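Local coordinates for protein lipase aflb (Neosartorya fumigata, PDB 6IDY) that probably hydrolyses the ester bonds of lipids, as a fungal lipase of the alpha/beta-hydrolase type that carries a bound calcium ion, at residues G174-F179 / G363-P368; D204-S209 / L285-W290; P274-L279 / E421-K426. All coordinates share one frame; numbering follows the deposited sequence.

In the fold
Following the chain from the N terminus, helix 173-178 is reached just after strand 161-166, and its partner, the short 3-10 segment before helix 368-379, comes 184 residues later, so interaction 1 closes a long loop that holds five of the seven strands of the central sheet. Interaction 2 falls wholly within that loop, joining the start of helix 205-223 to helix 283-287. Interaction 3 crosses both: it begins in the loop at 274-279, between the two segments of interaction 2, and ends on the late helix 414-424. Interactions 2 and 3 touch, Leu285 packing on Pro274 and Trp275, and Trp286 on Ala278 and Leu279; interaction 1 lies apart, its centre about 22 Å from either.

Interaction 1: G174-F179 / G363-P368; sequences GTTYYF and GVLYNP
Leu365, in the 3-10 segment 363-365, sends its two methyl groups to two consecutive residues of helix 173-178, and the whole contact is apolar. CD1 reaches the methyl of Thr176, with Leu365 CD1 4.2 Å from Thr176 CG2. The other branch meets the phenol ring, where Leu365 CD2 lies 4.1 Å from Tyr177 CE1 in an oblique approach. Leucine suits this place because its forked end can serve both neighbours at once, crossing each side chain at about a right angle. Thr176 CG2 stands anti to its own backbone N, which leaves the methyl over the centre of one face of the Tyr177 ring, 4.0 Å above the plane. In the alpha/beta-hydrolase fold, helices pack against a mostly parallel sheet. Here Trp232 of strand 227-232 touches Thr176, Tyr177 and Leu365 alike, and Thr411 of helix 405-412 also meets Leu365. Threonine and tyrosine suit the site because each offers carbon to the leucine and still has a hydroxyl for a backbone carbonyl. The polar ends turn to other partners. Thr176 OG1 hydrogen-bonds to Pro172 O one turn back, and Tyr177 OH bonds to Val166 O at the end of strand 161-166.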
ATOM      1  N   GLY A 174       5.908   1.200   7.927  1.00 24.80           N
ATOM      2  CA  GLY A 174       7.239   1.701   8.233  1.00 25.80           C
ATOM      3  C   GLY A 174       8.278   1.339   7.202  1.00 31.67           C
ATOM      4  O   GLY A 174       8.914   2.230   6.634  1.00 31.55           O
ATOM      5  N   THR A 175       8.425   0.031   6.923  1.00 29.81           N
ATOM      6  CA  THR A 175       9.382  -0.450   5.929  1.00 30.48           C
ATOM      7  C   THR A 175       8.957  -0.045   4.516  1.00 34.02           C
ATOM      8  O   THR A 175       9.806   0.434   3.761  1.00 34.19           O
ATOM      9  CB  THR A 175       9.671  -1.952   6.085  1.00 36.80           C
ATOM     10  OG1 THR A 175      10.240  -2.164   7.376  1.00 35.63           O
ATOM     11  CG2 THR A 175      10.659  -2.455   5.048  1.00 35.54           C
ATOM     12  N   THR A 176       7.661  -0.216   4.173  1.00 29.32           N
ATOM     13  CA  THR A 176       7.085   0.141   2.871  1.00 28.67           C
ATOM     14  C   THR A 176       7.452   1.555   2.427  1.00 32.91           C
ATOM     15  O   THR A 176       7.999   1.743   1.335  1.00 34.17           O
ATOM     16  CB  THR A 176       5.561  -0.022   2.895  1.00 31.84           C
ATOM     17  OG1 THR A 176       5.265  -1.393   3.109  1.00 29.59           O
ATOM     18  CG2 THR A 176       4.866   0.486   1.604  1.00 27.22           C
ATOM     19  N   TYR A 177       7.164   2.531   3.285  1.00 26.54           N
ATOM     20  CA  TYR A 177       7.350   3.938   2.966  1.00 25.65           C
ATOM     21  C   TYR A 177       8.755   4.471   3.204  1.00 29.19           C
ATOM     22  O   TYR A 177       9.079   5.533   2.685  1.00 28.61           O
ATOM     23  CB  TYR A 177       6.295   4.762   3.692  1.00 25.05           C
ATOM     24  CG  TYR A 177       4.929   4.524   3.085  1.00 23.29           C
ATOM     25  CD1 TYR A 177       4.636   4.945   1.791  1.00 24.10           C
ATOM     26  CD2 TYR A 177       3.948   3.824   3.783  1.00 22.70           C
ATOM     27  CE1 TYR A 177       3.395   4.699   1.212  1.00 22.66           C
ATOM     28  CE2 TYR A 177       2.693   3.583   3.217  1.00 22.30           C
ATOM     29  CZ  TYR A 177       2.419   4.038   1.936  1.00 24.61           C
ATOM     30  OH  TYR A 177       1.184   3.854   1.375  1.00 22.36           O
ATOM     31  N   TYR A 178       9.608   3.715   3.908  1.00 25.71           N
ATOM     32  CA  TYR A 178      11.005   4.077   4.148  1.00 25.96           C
ATOM     33  C   TYR A 178      11.717   4.303   2.796  1.00 28.93           C
ATOM     34  O   TYR A 178      12.489   5.250   2.659  1.00 29.01           O
ATOM     35  CB  TYR A 178      11.697   2.959   4.961  1.00 27.74           C
ATOM     36  CG  TYR A 178      13.170   3.176   5.227  1.00 30.28           C
ATOM     37  CD1 TYR A 178      13.601   3.852   6.363  1.00 32.79           C
ATOM     38  CD2 TYR A 178      14.136   2.659   4.368  1.00 31.51           C
ATOM     39  CE1 TYR A 178      14.960   4.042   6.621  1.00 35.00           C
ATOM     40  CE2 TYR A 178      15.498   2.842   4.613  1.00 33.33           C
ATOM     41  CZ  TYR A 178      15.904   3.542   5.738  1.00 43.15           C
ATOM     42  OH  TYR A 178      17.243   3.716   5.989  1.00 48.00           O
ATOM     43  N   PHE A 179      11.408   3.453   1.797  1.00 24.22           N
ATOM     44  CA  PHE A 179      11.999   3.481   0.463  1.00 23.73           C
ATOM     45  C   PHE A 179      11.222   4.302  -0.580  1.00 27.37           C
ATOM     46  O   PHE A 179      11.537   4.219  -1.773  1.00 28.19           O
ATOM     47  CB  PHE A 179      12.212   2.044  -0.034  1.00 25.36           C
ATOM     48  CG  PHE A 179      13.192   1.228   0.776  1.00 27.35           C
ATOM     49  CD1 PHE A 179      14.557   1.489   0.715  1.00 30.79           C
ATOM     50  CD2 PHE A 179      12.755   0.166   1.560  1.00 28.54           C
ATOM     51  CE1 PHE A 179      15.466   0.722   1.446  1.00 31.83           C
ATOM     52  CE2 PHE A 179      13.667  -0.613   2.277  1.00 31.64           C
ATOM     53  CZ  PHE A 179      15.016  -0.334   2.208  1.00 30.61           C
ATOM     54  N   GLY A 363       6.087  -0.983  -7.643  1.00 21.35           N
ATOM     55  CA  GLY A 363       6.824  -0.038  -8.483  1.00 21.35           C
ATOM     56  C   GLY A 363       6.200   1.327  -8.674  1.00 25.26           C
ATOM     57  O   GLY A 363       6.922   2.301  -8.884  1.00 26.03           O
ATOM     58  N   VAL A 364       4.860   1.426  -8.592  1.00 21.02           N
ATOM     59  CA  VAL A 364       4.169   2.719  -8.730  1.00 20.07           C
ATOM     60  C   VAL A 364       4.601   3.676  -7.577  1.00 22.75           C
ATOM     61  O   VAL A 364       4.639   4.893  -7.779  1.00 22.22           O
ATOM     62  CB  VAL A 364       2.623   2.583  -8.914  1.00 22.68           C
ATOM     63  CG1 VAL A 364       1.978   3.936  -9.243  1.00 22.42           C
ATOM     64  CG2 VAL A 364       2.287   1.580 -10.011  1.00 21.90           C
ATOM     65  N   LEU A 365       5.032   3.116  -6.415  1.00 19.32           N
ATOM     66  CA  LEU A 365       5.535   3.899  -5.270  1.00 18.80           C
ATOM     67  C   LEU A 365       6.797   4.717  -5.615  1.00 23.29           C
ATOM     68  O   LEU A 365       7.067   5.733  -4.968  1.00 22.87           O
ATOM     69  CB  LEU A 365       5.806   2.999  -4.055  1.00 18.54           C
ATOM     70  CG  LEU A 365       4.592   2.335  -3.396  1.00 21.76           C
ATOM     71  CD1 LEU A 365       5.030   1.172  -2.510  1.00 21.26           C
ATOM     72  CD2 LEU A 365       3.756   3.355  -2.614  1.00 21.20           C
ATOM     73  N   TYR A 366       7.571   4.268  -6.618  1.00 21.08           N
ATOM     74  CA  TYR A 366       8.770   4.989  -7.042  1.00 22.12           C
ATOM     75  C   TYR A 366       8.620   5.561  -8.461  1.00 26.08           C
ATOM     76  O   TYR A 366       9.614   5.945  -9.072  1.00 26.80           O
ATOM     77  CB  TYR A 366      10.063   4.153  -6.862  1.00 23.65           C
ATOM     78  CG  TYR A 366      10.093   2.797  -7.545  1.00 25.52           C
ATOM     79  CD1 TYR A 366      10.163   2.693  -8.934  1.00 27.19           C
ATOM     80  CD2 TYR A 366      10.153   1.623  -6.802  1.00 26.05           C
ATOM     81  CE1 TYR A 366      10.224   1.451  -9.564  1.00 26.58           C
ATOM     82  CE2 TYR A 366      10.224   0.375  -7.421  1.00 26.45           C
ATOM     83  CZ  TYR A 366      10.269   0.294  -8.802  1.00 31.06           C
ATOM     84  OH  TYR A 366      10.315  -0.934  -9.416  1.00 26.57           O
ATOM     85  N   ASN A 367       7.383   5.626  -8.981  1.00 22.23           N
ATOM     86  CA  ASN A 367       7.131   6.156 -10.323  1.00 22.09           C
ATOM     87  C   ASN A 367       7.166   7.708 -10.339  1.00 26.96           C
ATOM     88  O   ASN A 367       6.526   8.330  -9.488  1.00 26.07           O
ATOM     89  CB  ASN A 367       5.822   5.613 -10.903  1.00 17.06           C
ATOM     90  CG  ASN A 367       5.568   6.105 -12.297  1.00 29.41           C
ATOM     91  OD1 ASN A 367       5.001   7.177 -12.501  1.00 23.97           O
ATOM     92  ND2 ASN A 367       6.020   5.357 -13.287  1.00 19.20           N
ATOM     93  N   PRO A 368       7.894   8.344 -11.293  1.00 24.88           N
ATOM     94  CA  PRO A 368       7.976   9.820 -11.296  1.00 24.75           C
ATOM     95  C   PRO A 368       6.655  10.541 -11.529  1.00 27.34           C
ATOM     96  O   PRO A 368       6.448  11.603 -10.942  1.00 27.33           O
ATOM     97  CB  PRO A 368       9.005  10.127 -12.384  1.00 27.18           C
ATOM     98  CG  PRO A 368       9.058   8.918 -13.217  1.00 31.05           C
ATOM     99  CD  PRO A 368       8.736   7.758 -12.358  1.00 26.21           C
TER

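Interaction 2: D204-S209 / L285-W290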
ATOM      1  N   ASP A 204      -9.148  -9.153   8.504  1.00 18.47           N
ATOM      2  CA  ASP A 204     -10.360  -8.594   7.925  1.00 18.71           C
ATOM      3  C   ASP A 204     -10.171  -7.100   7.563  1.00 23.58           C
ATOM      4  O   ASP A 204      -9.830  -6.290   8.430  1.00 22.84           O
ATOM      5  CB  ASP A 204     -11.496  -8.780   8.949  1.00 20.68           C
ATOM      6  CG  ASP A 204     -12.893  -8.386   8.521  1.00 24.31           C
ATOM      7  OD1 ASP A 204     -13.041  -7.807   7.421  1.00 22.28           O
ATOM      8  OD2 ASP A 204     -13.836  -8.656   9.284  1.00 30.17           O
ATOM      9  N   VAL A 205     -10.357  -6.758   6.269  1.00 20.70           N
ATOM     10  CA  VAL A 205     -10.241  -5.387   5.734  1.00 19.76           C
ATOM     11  C   VAL A 205     -11.171  -4.421   6.504  1.00 22.98           C
ATOM     12  O   VAL A 205     -10.792  -3.274   6.735  1.00 22.74           O
ATOM     13  CB  VAL A 205     -10.462  -5.319   4.189  1.00 23.09           C
ATOM     14  CG1 VAL A 205     -10.340  -3.886   3.665  1.00 22.19           C
ATOM     15  CG2 VAL A 205      -9.480  -6.224   3.448  1.00 23.03           C
ATOM     16  N   GLN A 206     -12.347  -4.912   6.954  1.00 19.91           N
ATOM     17  CA  GLN A 206     -13.319  -4.143   7.748  1.00 20.36           C
ATOM     18  C   GLN A 206     -12.708  -3.682   9.080  1.00 24.21           C
ATOM     19  O   GLN A 206     -13.006  -2.580   9.533  1.00 24.42           O
ATOM     20  CB  GLN A 206     -14.608  -4.950   7.990  1.00 21.76           C
ATOM     21  CG  GLN A 206     -15.291  -5.405   6.698  1.00 22.58           C
ATOM     22  CD  GLN A 206     -16.418  -6.376   6.931  1.00 30.06           C
ATOM     23  OE1 GLN A 206     -17.590  -6.052   6.732  1.00 25.41           O
ATOM     24  NE2 GLN A 206     -16.091  -7.595   7.341  1.00 17.56           N
ATOM     25  N   ILE A 207     -11.850  -4.524   9.694  1.00 20.80           N
ATOM     26  CA  ILE A 207     -11.136  -4.215  10.937  1.00 21.08           C
ATOM     27  C   ILE A 207      -9.980  -3.274  10.601  1.00 24.27           C
ATOM     28  O   ILE A 207      -9.779  -2.287  11.306  1.00 24.20           O
ATOM     29  CB  ILE A 207     -10.622  -5.501  11.671  1.00 24.88           C
ATOM     30  CG1 ILE A 207     -11.765  -6.511  12.014  1.00 26.09           C
ATOM     31  CG2 ILE A 207      -9.775  -5.155  12.922  1.00 23.65           C
ATOM     32  CD1 ILE A 207     -12.938  -6.005  12.879  1.00 38.52           C
ATOM     33  N   ASN A 208      -9.221  -3.580   9.524  1.00 20.22           N
ATOM     34  CA  ASN A 208      -8.087  -2.756   9.076  1.00 20.44           C
ATOM     35  C   ASN A 208      -8.497  -1.307   8.860  1.00 22.53           C
ATOM     36  O   ASN A 208      -7.759  -0.403   9.242  1.00 20.63           O
ATOM     37  CB  ASN A 208      -7.452  -3.334   7.795  1.00 18.88           C
ATOM     38  CG  ASN A 208      -6.905  -4.731   7.961  1.00 29.57           C
ATOM     39  OD1 ASN A 208      -6.655  -5.198   9.074  1.00 22.02           O
ATOM     40  ND2 ASN A 208      -6.708  -5.433   6.851  1.00 23.30           N
ATOM     41  N   SER A 209      -9.695  -1.102   8.274  1.00 19.28           N
ATOM     42  CA  SER A 209     -10.288   0.201   7.975  1.00 19.36           C
ATOM     43  C   SER A 209     -10.499   1.079   9.212  1.00 23.77           C
ATOM     44  O   SER A 209     -10.422   2.300   9.097  1.00 25.34           O
ATOM     45  CB  SER A 209     -11.611   0.015   7.244  1.00 21.13           C
ATOM     46  OG  SER A 209     -11.396  -0.732   6.060  1.00 26.52           O
ATOM     47  N   LEU A 285      -6.852 -11.436   1.955  1.00 19.53           N
ATOM     48  CA  LEU A 285      -6.551 -11.998   0.633  1.00 19.15           C
ATOM     49  C   LEU A 285      -7.854 -12.424  -0.039  1.00 23.62           C
ATOM     50  O   LEU A 285      -8.111 -12.015  -1.170  1.00 21.72           O
ATOM     51  CB  LEU A 285      -5.548 -13.175   0.688  1.00 18.96           C
ATOM     52  CG  LEU A 285      -4.143 -12.904   1.277  1.00 23.20           C
ATOM     53  CD1 LEU A 285      -3.188 -14.046   0.966  1.00 22.72           C
ATOM     54  CD2 LEU A 285      -3.542 -11.590   0.762  1.00 25.24           C
ATOM     55  N   TRP A 286      -8.707 -13.183   0.691  1.00 20.93           N
ATOM     56  CA  TRP A 286      -9.994 -13.628   0.177  1.00 20.89           C
ATOM     57  C   TRP A 286     -10.943 -12.479  -0.136  1.00 24.67           C
ATOM     58  O   TRP A 286     -11.600 -12.519  -1.176  1.00 25.32           O
ATOM     59  CB  TRP A 286     -10.648 -14.672   1.094  1.00 20.34           C
ATOM     60  CG  TRP A 286     -10.122 -16.061   0.872  1.00 21.89           C
ATOM     61  CD1 TRP A 286      -9.519 -16.864   1.792  1.00 25.06           C
ATOM     62  CD2 TRP A 286     -10.096 -16.784  -0.372  1.00 22.31           C
ATOM     63  NE1 TRP A 286      -9.143 -18.054   1.208  1.00 25.55           N
ATOM     64  CE2 TRP A 286      -9.493 -18.034  -0.117  1.00 26.69           C
ATOM     65  CE3 TRP A 286     -10.544 -16.501  -1.677  1.00 23.64           C
ATOM     66  CZ2 TRP A 286      -9.315 -18.995  -1.114  1.00 26.53           C
ATOM     67  CZ3 TRP A 286     -10.387 -17.465  -2.660  1.00 25.62           C
ATOM     68  CH2 TRP A 286      -9.782 -18.696  -2.375  1.00 26.76           C
ATOM     69  N   GLN A 287     -10.970 -11.433   0.715  1.00 19.76           N
ATOM     70  CA  GLN A 287     -11.832 -10.252   0.515  1.00 19.58           C
ATOM     71  C   GLN A 287     -11.461  -9.426  -0.711  1.00 22.06           C
ATOM     72  O   GLN A 287     -12.306  -8.707  -1.235  1.00 21.34           O
ATOM     73  CB  GLN A 287     -11.812  -9.343   1.751  1.00 20.31           C
ATOM     74  CG  GLN A 287     -12.577  -9.931   2.924  1.00 21.68           C
ATOM     75  CD  GLN A 287     -12.339  -9.152   4.189  1.00 26.59           C
ATOM     76  OE1 GLN A 287     -11.201  -8.872   4.584  1.00 20.41           O
ATOM     77  NE2 GLN A 287     -13.420  -8.809   4.862  1.00 17.93           N
ATOM     78  N   GLN A 288     -10.206  -9.528  -1.169  1.00 18.12           N
ATOM     79  CA  GLN A 288      -9.732  -8.754  -2.311  1.00 17.97           C
ATOM     80  C   GLN A 288     -10.020  -9.421  -3.666  1.00 22.27           C
ATOM     81  O   GLN A 288      -9.533  -8.958  -4.697  1.00 22.41           O
ATOM     82  CB  GLN A 288      -8.258  -8.373  -2.143  1.00 19.04           C
ATOM     83  CG  GLN A 288      -8.121  -7.275  -1.088  1.00 16.87           C
ATOM     84  CD  GLN A 288      -6.694  -6.970  -0.771  1.00 24.99           C
ATOM     85  OE1 GLN A 288      -6.052  -7.629   0.055  1.00 23.93           O
ATOM     86  NE2 GLN A 288      -6.169  -5.961  -1.422  1.00 14.82           N
ATOM     87  N   GLY A 289     -10.855 -10.455  -3.660  1.00 18.57           N
ATOM     88  CA  GLY A 289     -11.327 -11.075  -4.892  1.00 19.04           C
ATOM     89  C   GLY A 289     -12.330 -10.136  -5.545  1.00 23.13           C
ATOM     90  O   GLY A 289     -13.023  -9.395  -4.847  1.00 22.27           O
ATOM     91  N   TRP A 290     -12.397 -10.143  -6.877  1.00 20.65           N
ATOM     92  CA  TRP A 290     -13.282  -9.280  -7.670  1.00 20.92           C
ATOM     93  C   TRP A 290     -14.754  -9.326  -7.277  1.00 24.79           C
ATOM     94  O   TRP A 290     -15.392  -8.279  -7.213  1.00 23.93           O
ATOM     95  CB  TRP A 290     -13.156  -9.620  -9.168  1.00 19.28           C
ATOM     96  CG  TRP A 290     -13.757  -8.592 -10.082  1.00 19.37           C
ATOM     97  CD1 TRP A 290     -15.030  -8.571 -10.573  1.00 22.16           C
ATOM     98  CD2 TRP A 290     -13.105  -7.424 -10.602  1.00 18.44           C
ATOM     99  NE1 TRP A 290     -15.204  -7.478 -11.390  1.00 21.47           N
ATOM    100  CE2 TRP A 290     -14.041  -6.749 -11.418  1.00 22.06           C
ATOM    101  CE3 TRP A 290     -11.808  -6.898 -10.486  1.00 19.12           C
ATOM    102  CZ2 TRP A 290     -13.729  -5.565 -12.097  1.00 21.00           C
ATOM    103  CZ3 TRP A 290     -11.498  -5.725 -11.161  1.00 20.26           C
ATOM    104  CH2 TRP A 290     -12.447  -5.079 -11.969  1.00 20.86           C
TER
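The side-chain amide of Gln287 grips the first turn of helix 205-223 with both of its polar atoms. Its oxygen accepts from the backbone: Val205 N lies 2.8 Å from Gln287 OE1, in a nearly straight bond (173° at the hydrogen), with the donor tilted 19° from the carbonyl plane. Its nitrogen gives a hydrogen to the N-cap residue, Gln287 NE2 lying 2.8 Å from Asp204 OD1. That donor descends on the carboxylate from above its plane, although OD1 itself lies close to the amide plane of Gln287. Glutamine suits the place because it presents an acceptor and a donor side by side, and its extended chain carries them across the gap. The two bonds together fix the rotation of the amide.

Asp204 CG lies anti to the backbone N (chi1 -175°), which turns the carboxylate back over the first turn. Asp204 OD1 is shared by three donors. Besides Gln287 it takes Gln206 N, 3.0 Å from Asp204 OD1, the capping bond of the helix, made from above the carboxylate plane. It also takes Gln206 NE2 on its syn lone pair. The same nitrogen reaches Asp204 OD2 at 3.2 Å, again on the syn side, and also hydrogen-bonds to Ala434 O, while Gln206 OE1 accepts from Ala436 N. With helix amides close by, the negative charge of Asp204 is probably stabilised.

Val205 adds an apolar flank, its CG2 3.4 Å from Gln287 OE1. Further along, Ser209 OG and Ser209 N both give to Val205 O, from opposite faces of its plane. Phe294 of helix 293-299 touches Val205, Gln206 and Gln287, and from helix 235-245, Asp238 touches Val205 and Trp241 touches Gln206 and Ser209, so the N-terminal end of helix 205-223 is lodged among helices 235-245, 283-287 and 293-299.

Interaction 3: P274-L279 / E421-K426; sequences PWLAAL and EVLAYK
With its CG anti to the backbone N (chi1 -169°), Leu276 extends toward helix 414-424 and lays its forked end against Val422 and Leu423. Val422 answers with CG1, likewise anti to its own backbone N (chi1 168°). This methyl sits against much of the leucine side chain: Val422 CG1 is 3.7 Å from Leu276 CD1, and it is 3.8 Å from Leu276 CD2, so it meets both branches of the fork. The two side chains slide past each other in opposite directions. Leu423 comes in at a slant, with its CD2 3.7 Å from Leu276 CD1, so that CD1 touches two consecutive residues of the helix. The contact joins an irregular loop, which follows strand 253-259 of the alpha/beta-hydrolase sheet and leads to helix 283-287, to the C-terminal turn of a helix late in the chain. Cys273 and Cys281, which flank segment 274-279, are joined by a disulfide that ties off the part of the loop between them. Branched aliphatic residues suit such a site, since their methyls pack closely without polar groups to satisfy. Leu285 of helix 283-287 touches both Leu276 and Val422, while Ala23 of helix 16-24, with Ala33 and Ala37 of helix 31-47, lies against Leu423; the small alanines let the leucine settle close to those helices.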
ATOM      1  N   PRO A 274      -6.274 -14.139  -4.195  1.00 20.45           N
ATOM      2  CA  PRO A 274      -5.248 -13.193  -4.678  1.00 20.68           C
ATOM      3  C   PRO A 274      -3.963 -13.320  -3.840  1.00 24.98           C
ATOM      4  O   PRO A 274      -4.016 -13.809  -2.702  1.00 23.81           O
ATOM      5  CB  PRO A 274      -5.894 -11.834  -4.415  1.00 21.83           C
ATOM      6  CG  PRO A 274      -7.367 -12.106  -4.441  1.00 25.90           C
ATOM      7  CD  PRO A 274      -7.493 -13.425  -3.766  1.00 21.87           C
ATOM      8  N   TRP A 275      -2.814 -12.891  -4.404  1.00 22.87           N
ATOM      9  CA  TRP A 275      -1.478 -12.968  -3.789  1.00 23.55           C
ATOM     10  C   TRP A 275      -0.969 -14.410  -3.692  1.00 26.62           C
ATOM     11  O   TRP A 275      -0.218 -14.842  -4.560  1.00 26.59           O
ATOM     12  CB  TRP A 275      -1.410 -12.269  -2.406  1.00 23.04           C
ATOM     13  CG  TRP A 275      -1.654 -10.792  -2.442  1.00 24.60           C
ATOM     14  CD1 TRP A 275      -2.854 -10.157  -2.580  1.00 27.17           C
ATOM     15  CD2 TRP A 275      -0.668  -9.764  -2.285  1.00 24.93           C
ATOM     16  NE1 TRP A 275      -2.675  -8.795  -2.532  1.00 27.09           N
ATOM     17  CE2 TRP A 275      -1.342  -8.525  -2.339  1.00 28.66           C
ATOM     18  CE3 TRP A 275       0.723  -9.769  -2.096  1.00 27.11           C
ATOM     19  CZ2 TRP A 275      -0.665  -7.303  -2.265  1.00 28.38           C
ATOM     20  CZ3 TRP A 275       1.387  -8.556  -1.989  1.00 29.19           C
ATOM     21  CH2 TRP A 275       0.694  -7.341  -2.053  1.00 29.28           C
ATOM     22  N   LEU A 276      -1.382 -15.149  -2.640  1.00 22.30           N
ATOM     23  CA  LEU A 276      -0.930 -16.509  -2.333  1.00 21.02           C
ATOM     24  C   LEU A 276      -1.332 -17.565  -3.369  1.00 25.37           C
ATOM     25  O   LEU A 276      -0.602 -18.541  -3.541  1.00 26.14           O
ATOM     26  CB  LEU A 276      -1.387 -16.921  -0.915  1.00 20.41           C
ATOM     27  CG  LEU A 276      -0.780 -18.212  -0.320  1.00 23.72           C
ATOM     28  CD1 LEU A 276       0.745 -18.137  -0.242  1.00 23.30           C
ATOM     29  CD2 LEU A 276      -1.369 -18.514   1.040  1.00 23.96           C
ATOM     30  N   ALA A 277      -2.468 -17.377  -4.068  1.00 21.93           N
ATOM     31  CA  ALA A 277      -2.954 -18.314  -5.095  1.00 22.43           C
ATOM     32  C   ALA A 277      -3.139 -19.737  -4.530  1.00 25.64           C
ATOM     33  O   ALA A 277      -2.805 -20.731  -5.173  1.00 24.87           O
ATOM     34  CB  ALA A 277      -2.042 -18.306  -6.326  1.00 23.25           C
ATOM     35  N   ALA A 278      -3.707 -19.815  -3.323  1.00 22.71           N
ATOM     36  CA  ALA A 278      -3.954 -21.071  -2.621  1.00 23.23           C
ATOM     37  C   ALA A 278      -5.422 -21.172  -2.169  1.00 25.06           C
ATOM     38  O   ALA A 278      -6.210 -20.247  -2.399  1.00 22.49           O
ATOM     39  CB  ALA A 278      -3.020 -21.166  -1.419  1.00 24.19           C
ATOM     40  N   LEU A 279      -5.790 -22.299  -1.551  1.00 22.31           N
ATOM     41  CA  LEU A 279      -7.136 -22.517  -1.009  1.00 22.76           C
ATOM     42  C   LEU A 279      -7.246 -21.950   0.418  1.00 25.85           C
ATOM     43  O   LEU A 279      -8.299 -21.445   0.781  1.00 25.18           O
ATOM     44  CB  LEU A 279      -7.510 -24.011  -1.024  1.00 23.82           C
ATOM     45  CG  LEU A 279      -7.690 -24.672  -2.410  1.00 28.70           C
ATOM     46  CD1 LEU A 279      -7.789 -26.169  -2.278  1.00 28.92           C
ATOM     47  CD2 LEU A 279      -8.918 -24.124  -3.137  1.00 31.01           C
ATOM     48  N   GLU A 421       5.045 -12.651   5.786  1.00 21.62           N
ATOM     49  CA  GLU A 421       3.821 -12.345   6.537  1.00 20.82           C
ATOM     50  C   GLU A 421       2.645 -13.254   6.127  1.00 25.70           C
ATOM     51  O   GLU A 421       1.937 -13.762   7.002  1.00 25.79           O
ATOM     52  CB  GLU A 421       3.440 -10.861   6.399  1.00 21.20           C
ATOM     53  CG  GLU A 421       4.301  -9.909   7.222  1.00 26.28           C
ATOM     54  CD  GLU A 421       4.146  -9.996   8.728  1.00 36.21           C
ATOM     55  OE1 GLU A 421       3.023 -10.274   9.203  1.00 30.09           O
ATOM     56  OE2 GLU A 421       5.154  -9.793   9.437  1.00 36.28           O
ATOM     57  N   VAL A 422       2.447 -13.467   4.814  1.00 22.77           N
ATOM     58  CA  VAL A 422       1.367 -14.329   4.300  1.00 22.70           C
ATOM     59  C   VAL A 422       1.548 -15.771   4.804  1.00 27.96           C
ATOM     60  O   VAL A 422       0.607 -16.357   5.356  1.00 27.75           O
ATOM     61  CB  VAL A 422       1.216 -14.253   2.746  1.00 25.46           C
ATOM     62  CG1 VAL A 422       0.300 -15.352   2.219  1.00 25.09           C
ATOM     63  CG2 VAL A 422       0.678 -12.895   2.317  1.00 24.23           C
ATOM     64  N   LEU A 423       2.773 -16.307   4.665  1.00 24.73           N
ATOM     65  CA  LEU A 423       3.085 -17.678   5.065  1.00 25.27           C
ATOM     66  C   LEU A 423       2.996 -17.904   6.569  1.00 28.63           C
ATOM     67  O   LEU A 423       2.493 -18.947   6.983  1.00 28.65           O
ATOM     68  CB  LEU A 423       4.438 -18.137   4.494  1.00 26.02           C
ATOM     69  CG  LEU A 423       4.579 -18.120   2.948  1.00 30.55           C
ATOM     70  CD1 LEU A 423       5.887 -18.757   2.509  1.00 31.72           C
ATOM     71  CD2 LEU A 423       3.417 -18.821   2.253  1.00 32.15           C
ATOM     72  N   ALA A 424       3.403 -16.917   7.383  1.00 25.05           N
ATOM     73  CA  ALA A 424       3.342 -17.026   8.849  1.00 25.18           C
ATOM     74  C   ALA A 424       1.940 -16.778   9.418  1.00 27.83           C
ATOM     75  O   ALA A 424       1.704 -17.096  10.582  1.00 28.04           O
ATOM     76  CB  ALA A 424       4.333 -16.064   9.489  1.00 26.03           C
ATOM     77  N   TYR A 425       1.017 -16.199   8.622  1.00 24.06           N
ATOM     78  CA  TYR A 425      -0.335 -15.902   9.097  1.00 23.34           C
ATOM     79  C   TYR A 425      -1.085 -17.167   9.463  1.00 27.03           C
ATOM     80  O   TYR A 425      -1.226 -18.070   8.640  1.00 25.90           O
ATOM     81  CB  TYR A 425      -1.134 -15.071   8.081  1.00 23.32           C
ATOM     82  CG  TYR A 425      -2.456 -14.574   8.628  1.00 23.72           C
ATOM     83  CD1 TYR A 425      -3.597 -15.375   8.588  1.00 25.60           C
ATOM     84  CD2 TYR A 425      -2.571 -13.302   9.183  1.00 23.14           C
ATOM     85  CE1 TYR A 425      -4.816 -14.922   9.094  1.00 25.74           C
ATOM     86  CE2 TYR A 425      -3.789 -12.832   9.670  1.00 23.06           C
ATOM     87  CZ  TYR A 425      -4.908 -13.648   9.625  1.00 28.52           C
ATOM     88  OH  TYR A 425      -6.113 -13.196  10.110  1.00 31.99           O
ATOM     89  N   LYS A 426      -1.548 -17.226  10.715  1.00 24.96           N
ATOM     90  CA  LYS A 426      -2.288 -18.355  11.273  1.00 25.78           C
ATOM     91  C   LYS A 426      -3.377 -17.831  12.219  1.00 31.94           C
ATOM     92  O   LYS A 426      -3.117 -16.879  12.950  1.00 31.73           O
ATOM     93  CB  LYS A 426      -1.345 -19.328  12.015  1.00 27.96           C
ATOM     94  CG  LYS A 426      -0.387 -20.073  11.096  1.00 34.91           C
ATOM     95  CD  LYS A 426       0.679 -20.870  11.836  1.00 41.46           C
ATOM     96  CE  LYS A 426       1.705 -21.395  10.856  1.00 46.60           C
ATOM     97  NZ  LYS A 426       2.496 -22.523  11.417  1.00 57.55           N
TER